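Local coordinates for tail fiber protein (Pseudomonas aeruginosa, PDB 6CL6) that forms the trimeric receptor-binding fiber of an R-type pyocin, a contractile injection system, and probably recognises the surface of target bacteria through its C-terminal end, at residues Ile298-Gln303 with Phe316-Pro321; Tyr328-Ser333 with Val364-Ala369. One frame throughout, in Å; residues are numbered along the deposited sequence.

Contact 1 (Ile298-Gln303 with Phe316-Pro321); sequences IRQWGQ and FPIPFP
Q300 sets its CG anti to its own carbonyl carbon (chi1 -45°) and runs extended beyond it (chi2 -162°), so its amide drops from strand 297-306 into the bend of the loop 316-321. There the amide grips I318 at both backbone ends. I318 N donates to Q300 OE1 over 3.0 Å, almost perfectly straight and on a lone pair in the carbonyl plane. In return Q300 NE2 gives a hydrogen to I318 O at 2.8 Å, approaching from above that carbonyl's plane. The same nitrogen sits over the centre of the F320 ring, 3.4 Å above it, with amide and ring planes 66° apart. P317 flanks the other end of the amide, its CD 3.2 Å from Q300 OE1. Two residues earlier in the strand, I298 lays CG2 3.9 Å from F320 CE1, while its CD1 meets P321 CD tip to tip at 3.6 Å. W289 of strand 288-292 also touches Q300 and I318. Two hydrogen bonds fix the amide's rotation, consistent with its modelled orientation. A buried glutamine thus pairs with the N-H and C=O of one residue in a proline-rich loop outside any regular strand, with the F320 ring probably welcoming the partial positive charge on NE2.

Contact 2 (Tyr328-Ser333 with Val364-Ala369); sequences YANQTS and VLSWEA
Backbone hydrogen bonds join strands 324-331 and 363-371, which run antiparallel, with Y328-E368 and N330-S366 as hydrogen-bonded pairs and A329-W367 and Q331-L365 as non-hydrogen-bonded ones. N330 N reaches S366 O at 2.8 Å from above the carbonyl plane, and S366 N returns a bond to N330 O. Where the strand gives out, V364 O takes T332 N at 3.3 Å.

Among the polar side chains, T332 OG1 also donates to V364 O, at 2.7 Å, from between its backbone N and carbonyl carbon (chi1 71°). Y328 and E368 lie side by side, and Y328 OH donates to the anti lone pair of E368 OE1 at 2.6 Å. Next along that face, N330 ND2 bonds to S366 OG at 2.9 Å, and a water held by S366 OG at 2.9 Å donates a weak bond to Y328 OH. A second water donates to Q331 OE1 and V364 O and accepts from S333 OG; Q331 NE2 is hydrogen-bonded to N357 OD1.

Apolar packing is on the face of A329, L365 and W367: A329 CB lies 4.3 Å from L365 CD2, and I355 touches all three.

The Y328 face looks to the trimer: Y328 stacks edge-to-face with Y328 of both other subunits, and E368 OE2 forms a salt bridge with R299 of the second subunit. That arginine probably keeps E368 ionised, favouring the short tyrosine bond.

Contact 1 comes first along the chain and contact 2 follows, their centres 14 Å apart in one antiparallel sheet at the C-terminal end of the fiber. Strands 297-306 and 363-371 are neighbours in that sheet, so the two contacts are laced directly: Q300 N probably bonds to A369 O at 2.8 Å, and W367 N to G302 O at 3.0 Å. Strand 363-371 lies between 297-306 and 324-331, while the loop of contact 1 packs on the A369 and W367 side. Both contacts reach the second subunit, so the shared sheet lies at the trimer interface. All four segments belong to a gp53-like C-terminal family grouped with the H-type lectins, consistent with a receptor-binding tip.

Contact 1 (Ile298-Gln303 with Phe316-Pro321)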
ATOM      1  N   ILE A 298     -36.734   5.832  77.817  1.00 24.38           N
ATOM      2  CA  ILE A 298     -35.684   6.102  78.784  1.00 22.96           C
ATOM      3  C   ILE A 298     -36.110   5.497  80.115  1.00 22.93           C
ATOM      4  O   ILE A 298     -37.269   5.655  80.526  1.00 22.91           O
ATOM      5  CB  ILE A 298     -35.425   7.609  78.963  1.00 23.03           C
ATOM      6  CG1 ILE A 298     -34.886   8.208  77.657  1.00 23.06           C
ATOM      7  CG2 ILE A 298     -34.462   7.857  80.138  1.00 23.07           C
ATOM      8  CD1 ILE A 298     -34.874   9.697  77.662  1.00 23.12           C
ATOM      9  N   ARG A 299     -35.176   4.820  80.769  1.00 22.93           N
ATOM     10  CA  ARG A 299     -35.348   4.360  82.140  1.00 22.92           C
ATOM     11  C   ARG A 299     -34.275   5.000  83.007  1.00 28.28           C
ATOM     12  O   ARG A 299     -33.118   5.128  82.591  1.00 23.01           O
ATOM     13  CB  ARG A 299     -35.255   2.838  82.260  1.00 24.88           C
ATOM     14  CG  ARG A 299     -36.368   2.091  81.539  1.00 42.46           C
ATOM     15  CD  ARG A 299     -36.447   0.635  82.012  1.00 42.28           C
ATOM     16  NE  ARG A 299     -36.947   0.495  83.386  1.00 40.88           N
ATOM     17  CZ  ARG A 299     -38.241   0.397  83.726  1.00 30.68           C
ATOM     18  NH1 ARG A 299     -39.191   0.433  82.797  1.00 40.64           N
ATOM     19  NH2 ARG A 299     -38.579   0.257  84.998  1.00 40.97           N
ATOM     20  N   GLN A 300     -34.659   5.390  84.220  1.00 22.99           N
ATOM     21  CA  GLN A 300     -33.746   6.063  85.122  1.00 25.48           C
ATOM     22  C   GLN A 300     -33.959   5.494  86.524  1.00 23.03           C
ATOM     23  O   GLN A 300     -34.961   4.838  86.792  1.00 22.98           O
ATOM     24  CB  GLN A 300     -33.970   7.585  85.136  1.00 23.69           C
ATOM     25  CG  GLN A 300     -34.140   8.221  83.765  1.00 23.12           C
ATOM     26  CD  GLN A 300     -33.909   9.738  83.792  1.00 24.73           C
ATOM     27  OE1 GLN A 300     -32.939  10.210  84.364  1.00 23.24           O
ATOM     28  NE2 GLN A 300     -34.818  10.487  83.190  1.00 24.82           N
ATOM     29  N   TRP A 301     -32.985   5.747  87.399  1.00 23.08           N
ATOM     30  CA  TRP A 301     -33.035   5.199  88.754  1.00 23.06           C
ATOM     31  C   TRP A 301     -32.152   6.026  89.671  1.00 23.13           C
ATOM     32  O   TRP A 301     -31.299   6.797  89.226  1.00 23.18           O
ATOM     33  CB  TRP A 301     -32.576   3.736  88.786  1.00 23.02           C
ATOM     34  CG  TRP A 301     -31.244   3.562  88.162  1.00 27.62           C
ATOM     35  CD1 TRP A 301     -30.034   3.608  88.779  1.00 25.59           C
ATOM     36  CD2 TRP A 301     -30.977   3.330  86.767  1.00 24.18           C
ATOM     37  NE1 TRP A 301     -29.027   3.426  87.845  1.00 23.72           N
ATOM     38  CE2 TRP A 301     -29.588   3.231  86.618  1.00 23.06           C
ATOM     39  CE3 TRP A 301     -31.791   3.173  85.639  1.00 25.34           C
ATOM     40  CZ2 TRP A 301     -28.980   3.012  85.371  1.00 23.06           C
ATOM     41  CZ3 TRP A 301     -31.183   2.949  84.407  1.00 32.39           C
ATOM     42  CH2 TRP A 301     -29.799   2.866  84.301  1.00 23.02           C
ATOM     43  N   GLY A 302     -32.369   5.832  90.966  1.00 23.13           N
ATOM     44  CA  GLY A 302     -31.628   6.548  91.980  1.00 25.67           C
ATOM     45  C   GLY A 302     -32.100   6.102  93.353  1.00 23.17           C
ATOM     46  O   GLY A 302     -32.846   5.128  93.486  1.00 23.11           O
ATOM     47  N   GLN A 303     -31.631   6.816  94.366  1.00 23.22           N
ATOM     48  CA  GLN A 303     -32.049   6.559  95.744  1.00 23.21           C
ATOM     49  C   GLN A 303     -32.308   7.895  96.425  1.00 26.04           C
ATOM     50  O   GLN A 303     -31.796   8.928  96.001  1.00 23.32           O
ATOM     51  CB  GLN A 303     -31.010   5.772  96.541  1.00 23.21           C
ATOM     52  CG  GLN A 303     -30.509   4.505  95.883  1.00 41.24           C
ATOM     53  CD  GLN A 303     -29.418   4.778  94.844  1.00 56.13           C
ATOM     54  OE1 GLN A 303     -28.533   5.616  95.064  1.00 49.65           O
ATOM     55  NE2 GLN A 303     -29.478   4.075  93.702  1.00 47.81           N
ATOM     56  N   PHE A 316     -34.505  13.610  88.412  1.00 21.09           N
ATOM     57  CA  PHE A 316     -34.044  12.559  87.528  1.00 27.32           C
ATOM     58  C   PHE A 316     -32.622  12.849  87.059  1.00 25.74           C
ATOM     59  O   PHE A 316     -32.284  14.007  86.794  1.00 30.23           O
ATOM     60  CB  PHE A 316     -34.966  12.451  86.319  1.00 22.10           C
ATOM     61  CG  PHE A 316     -36.387  12.119  86.666  1.00 24.99           C
ATOM     62  CD1 PHE A 316     -36.688  11.106  87.559  1.00 21.41           C
ATOM     63  CD2 PHE A 316     -37.426  12.834  86.106  1.00 22.39           C
ATOM     64  CE1 PHE A 316     -38.002  10.805  87.860  1.00 26.21           C
ATOM     65  CE2 PHE A 316     -38.732  12.539  86.412  1.00 20.54           C
ATOM     66  CZ  PHE A 316     -39.027  11.520  87.277  1.00 18.07           C
ATOM     67  N   PRO A 317     -31.782  11.816  86.914  1.00 27.51           N
ATOM     68  CA  PRO A 317     -30.419  12.037  86.390  1.00 25.09           C
ATOM     69  C   PRO A 317     -30.366  12.879  85.125  1.00 37.49           C
ATOM     70  O   PRO A 317     -29.487  13.752  85.013  1.00 24.74           O
ATOM     71  CB  PRO A 317     -29.915  10.607  86.158  1.00 25.58           C
ATOM     72  CG  PRO A 317     -30.622   9.793  87.218  1.00 27.36           C
ATOM     73  CD  PRO A 317     -31.987  10.416  87.365  1.00 30.06           C
ATOM     74  N   ILE A 318     -31.254  12.633  84.162  1.00 26.79           N
ATOM     75  CA  ILE A 318     -31.437  13.542  83.030  1.00 30.17           C
ATOM     76  C   ILE A 318     -32.920  13.865  82.910  1.00 24.01           C
ATOM     77  O   ILE A 318     -33.778  13.074  83.325  1.00 29.08           O
ATOM     78  CB  ILE A 318     -30.921  12.932  81.708  1.00 27.38           C
ATOM     79  CG1 ILE A 318     -31.644  11.604  81.413  1.00 31.10           C
ATOM     80  CG2 ILE A 318     -29.421  12.727  81.769  1.00 37.41           C
ATOM     81  CD1 ILE A 318     -31.270  11.003  80.055  1.00 29.05           C
ATOM     82  N   PRO A 319     -33.255  15.000  82.324  1.00 26.41           N
ATOM     83  CA  PRO A 319     -34.669  15.303  82.088  1.00 31.46           C
ATOM     84  C   PRO A 319     -35.250  14.371  81.049  1.00 29.72           C
ATOM     85  O   PRO A 319     -34.584  14.009  80.066  1.00 24.42           O
ATOM     86  CB  PRO A 319     -34.646  16.753  81.567  1.00 27.66           C
ATOM     87  CG  PRO A 319     -33.297  17.270  81.889  1.00 41.20           C
ATOM     88  CD  PRO A 319     -32.377  16.103  81.867  1.00 36.85           C
ATOM     89  N   PHE A 320     -36.494  13.979  81.268  1.00 28.27           N
ATOM     90  CA  PHE A 320     -37.249  13.310  80.218  1.00 32.42           C
ATOM     91  C   PHE A 320     -37.561  14.336  79.128  1.00 25.86           C
ATOM     92  O   PHE A 320     -38.015  15.444  79.440  1.00 30.28           O
ATOM     93  CB  PHE A 320     -38.534  12.701  80.761  1.00 26.86           C
ATOM     94  CG  PHE A 320     -38.323  11.459  81.579  1.00 18.85           C
ATOM     95  CD1 PHE A 320     -37.993  10.247  80.969  1.00 21.24           C
ATOM     96  CD2 PHE A 320     -38.498  11.486  82.969  1.00 19.60           C
ATOM     97  CE1 PHE A 320     -37.821   9.093  81.729  1.00 30.25           C
ATOM     98  CE2 PHE A 320     -38.318  10.326  83.727  1.00 20.21           C
ATOM     99  CZ  PHE A 320     -37.989   9.142  83.116  1.00 28.09           C
ATOM    100  N   PRO A 321     -37.281  14.036  77.856  1.00 35.50           N
ATOM    101  CA  PRO A 321     -37.546  15.041  76.807  1.00 30.96           C
ATOM    102  C   PRO A 321     -38.991  15.495  76.739  1.00 35.14           C
ATOM    103  O   PRO A 321     -39.243  16.677  76.477  1.00 33.19           O
ATOM    104  CB  PRO A 321     -37.120  14.305  75.523  1.00 24.65           C
ATOM    105  CG  PRO A 321     -36.052  13.387  75.975  1.00 38.24           C
ATOM    106  CD  PRO A 321     -36.466  12.915  77.352  1.00 44.40           C
TER

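Contact 2 (Tyr328-Ser333 with Val364-Ala369)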
ATOM      1  N   TYR A 328     -41.765   3.634  90.310  1.00 15.55           N
ATOM      2  CA  TYR A 328     -42.035   2.977  91.580  1.00 14.94           C
ATOM      3  C   TYR A 328     -40.889   3.289  92.531  1.00 15.03           C
ATOM      4  O   TYR A 328     -39.824   3.766  92.114  1.00 15.33           O
ATOM      5  CB  TYR A 328     -42.183   1.453  91.409  1.00 14.54           C
ATOM      6  CG  TYR A 328     -40.864   0.774  91.203  1.00 17.56           C
ATOM      7  CD1 TYR A 328     -40.065   0.417  92.282  1.00 20.60           C
ATOM      8  CD2 TYR A 328     -40.397   0.487  89.916  1.00 19.56           C
ATOM      9  CE1 TYR A 328     -38.854  -0.178  92.105  1.00 19.96           C
ATOM     10  CE2 TYR A 328     -39.189  -0.132  89.726  1.00 17.78           C
ATOM     11  CZ  TYR A 328     -38.408  -0.458  90.827  1.00 26.14           C
ATOM     12  OH  TYR A 328     -37.189  -1.066  90.654  1.00 28.11           O
ATOM     13  N   ALA A 329     -41.110   2.992  93.814  1.00 14.80           N
ATOM     14  CA  ALA A 329     -40.058   3.057  94.811  1.00 14.82           C
ATOM     15  C   ALA A 329     -40.020   1.771  95.626  1.00 17.79           C
ATOM     16  O   ALA A 329     -40.985   1.016  95.663  1.00 17.81           O
ATOM     17  CB  ALA A 329     -40.269   4.253  95.760  1.00 15.04           C
ATOM     18  N   ASN A 330     -38.895   1.552  96.289  1.00 14.91           N
ATOM     19  CA  ASN A 330     -38.590   0.328  97.010  1.00 15.47           C
ATOM     20  C   ASN A 330     -37.840   0.631  98.304  1.00 17.81           C
ATOM     21  O   ASN A 330     -36.931   1.465  98.307  1.00 14.38           O
ATOM     22  CB  ASN A 330     -37.734  -0.606  96.115  1.00 15.75           C
ATOM     23  CG  ASN A 330     -36.924  -1.603  96.919  1.00 14.17           C
ATOM     24  OD1 ASN A 330     -37.437  -2.653  97.348  1.00 16.23           O
ATOM     25  ND2 ASN A 330     -35.675  -1.270  97.153  1.00 15.17           N
ATOM     26  N   GLN A 331     -38.253  -0.029  99.391  1.00 13.77           N
ATOM     27  CA  GLN A 331     -37.575   0.084 100.671  1.00 15.18           C
ATOM     28  C   GLN A 331     -36.263  -0.678 100.647  1.00 13.70           C
ATOM     29  O   GLN A 331     -36.237  -1.868 100.345  1.00 17.62           O
ATOM     30  CB  GLN A 331     -38.466  -0.468 101.808  1.00 16.06           C
ATOM     31  CG  GLN A 331     -39.807   0.221 101.979  1.00 13.85           C
ATOM     32  CD  GLN A 331     -39.687   1.551 102.725  1.00 15.66           C
ATOM     33  OE1 GLN A 331     -38.616   1.880 103.235  1.00 14.97           O
ATOM     34  NE2 GLN A 331     -40.793   2.308 102.784  1.00 13.93           N
ATOM     35  N   THR A 332     -35.162   0.008 100.987  1.00 14.59           N
ATOM     36  CA  THR A 332     -33.847  -0.611 100.975  1.00 16.04           C
ATOM     37  C   THR A 332     -33.360  -1.015 102.353  1.00 16.08           C
ATOM     38  O   THR A 332     -32.232  -1.497 102.468  1.00 18.93           O
ATOM     39  CB  THR A 332     -32.805   0.326 100.353  1.00 25.97           C
ATOM     40  OG1 THR A 332     -32.549   1.416 101.235  1.00 21.73           O
ATOM     41  CG2 THR A 332     -33.295   0.860  99.018  1.00 20.91           C
ATOM     42  N   SER A 333     -34.172  -0.834 103.406  1.00 18.85           N
ATOM     43  CA  SER A 333     -33.735  -1.153 104.749  1.00 18.01           C
ATOM     44  C   SER A 333     -34.488  -2.359 105.308  1.00 15.34           C
ATOM     45  O   SER A 333     -35.469  -2.842 104.743  1.00 18.30           O
ATOM     46  CB  SER A 333     -33.911   0.046 105.701  1.00 18.05           C
ATOM     47  OG  SER A 333     -35.288   0.346 105.886  1.00 22.22           O
ATOM     48  N   VAL A 364     -34.082   5.094 103.544  1.00 15.48           N
ATOM     49  CA  VAL A 364     -33.601   5.236 102.172  1.00 15.45           C
ATOM     50  C   VAL A 364     -34.468   4.374 101.269  1.00 18.82           C
ATOM     51  O   VAL A 364     -34.605   3.171 101.499  1.00 17.49           O
ATOM     52  CB  VAL A 364     -32.130   4.846 102.048  1.00 21.22           C
ATOM     53  CG1 VAL A 364     -31.744   4.878 100.588  1.00 16.47           C
ATOM     54  CG2 VAL A 364     -31.244   5.813 102.862  1.00 24.09           C
ATOM     55  N   LEU A 365     -35.054   4.995 100.249  1.00 15.37           N
ATOM     56  CA  LEU A 365     -35.834   4.302  99.239  1.00 21.47           C
ATOM     57  C   LEU A 365     -35.139   4.424  97.888  1.00 21.86           C
ATOM     58  O   LEU A 365     -34.663   5.505  97.511  1.00 17.60           O
ATOM     59  CB  LEU A 365     -37.249   4.875  99.150  1.00 15.96           C
ATOM     60  CG  LEU A 365     -38.247   4.377 100.223  1.00 14.90           C
ATOM     61  CD1 LEU A 365     -37.809   4.764 101.634  1.00 15.83           C
ATOM     62  CD2 LEU A 365     -39.642   4.922  99.913  1.00 14.94           C
ATOM     63  N   SER A 366     -35.054   3.316  97.180  1.00 16.01           N
ATOM     64  CA  SER A 366     -34.620   3.372  95.790  1.00 15.34           C
ATOM     65  C   SER A 366     -35.844   3.535  94.901  1.00 15.34           C
ATOM     66  O   SER A 366     -36.988   3.327  95.328  1.00 16.51           O
ATOM     67  CB  SER A 366     -33.832   2.127  95.405  1.00 16.85           C
ATOM     68  OG  SER A 366     -34.614   0.960  95.572  1.00 14.71           O
ATOM     69  N   TRP A 367     -35.598   3.938  93.653  1.00 18.34           N
ATOM     70  CA  TRP A 367     -36.679   4.202  92.741  1.00 15.65           C
ATOM     71  C   TRP A 367     -36.240   3.956  91.299  1.00 20.53           C
ATOM     72  O   TRP A 367     -35.054   3.996  90.968  1.00 16.58           O
ATOM     73  CB  TRP A 367     -37.180   5.642  92.906  1.00 15.98           C
ATOM     74  CG  TRP A 367     -36.152   6.683  92.602  1.00 16.39           C
ATOM     75  CD1 TRP A 367     -35.395   7.360  93.506  1.00 22.99           C
ATOM     76  CD2 TRP A 367     -35.762   7.156  91.314  1.00 19.28           C
ATOM     77  NE1 TRP A 367     -34.567   8.249  92.861  1.00 20.91           N
ATOM     78  CE2 TRP A 367     -34.763   8.134  91.511  1.00 19.75           C
ATOM     79  CE3 TRP A 367     -36.162   6.863  90.017  1.00 16.71           C
ATOM     80  CZ2 TRP A 367     -34.151   8.802  90.447  1.00 17.41           C
ATOM     81  CZ3 TRP A 367     -35.542   7.529  88.947  1.00 17.08           C
ATOM     82  CH2 TRP A 367     -34.558   8.485  89.175  1.00 20.33           C
ATOM     83  N   GLU A 368     -37.237   3.685  90.444  1.00 15.69           N
ATOM     84  CA  GLU A 368     -37.054   3.616  89.008  1.00 18.68           C
ATOM     85  C   GLU A 368     -38.169   4.408  88.337  1.00 16.86           C
ATOM     86  O   GLU A 368     -39.292   4.492  88.850  1.00 19.65           O
ATOM     87  CB  GLU A 368     -37.103   2.167  88.513  1.00 24.51           C
ATOM     88  CG  GLU A 368     -35.786   1.468  88.445  1.00 29.00           C
ATOM     89  CD  GLU A 368     -35.893   0.157  87.661  1.00 48.46           C
ATOM     90  OE1 GLU A 368     -36.334  -0.858  88.239  1.00 29.94           O
ATOM     91  OE2 GLU A 368     -35.580   0.164  86.456  1.00 29.84           O
ATOM     92  N   ALA A 369     -37.853   4.999  87.188  1.00 17.74           N
ATOM     93  CA  ALA A 369     -38.820   5.756  86.420  1.00 16.58           C
ATOM     94  C   ALA A 369     -38.551   5.517  84.942  1.00 22.71           C
ATOM     95  O   ALA A 369     -37.432   5.193  84.558  1.00 22.99           O
ATOM     96  CB  ALA A 369     -38.738   7.249  86.727  1.00 23.02           C
TER
HETATM   97  O   HOH W   1     -34.898   0.037  92.792  1.00 18.60           O
HETATM   98  O   HOH W   2     -35.932   1.433 103.518  1.00 15.96           O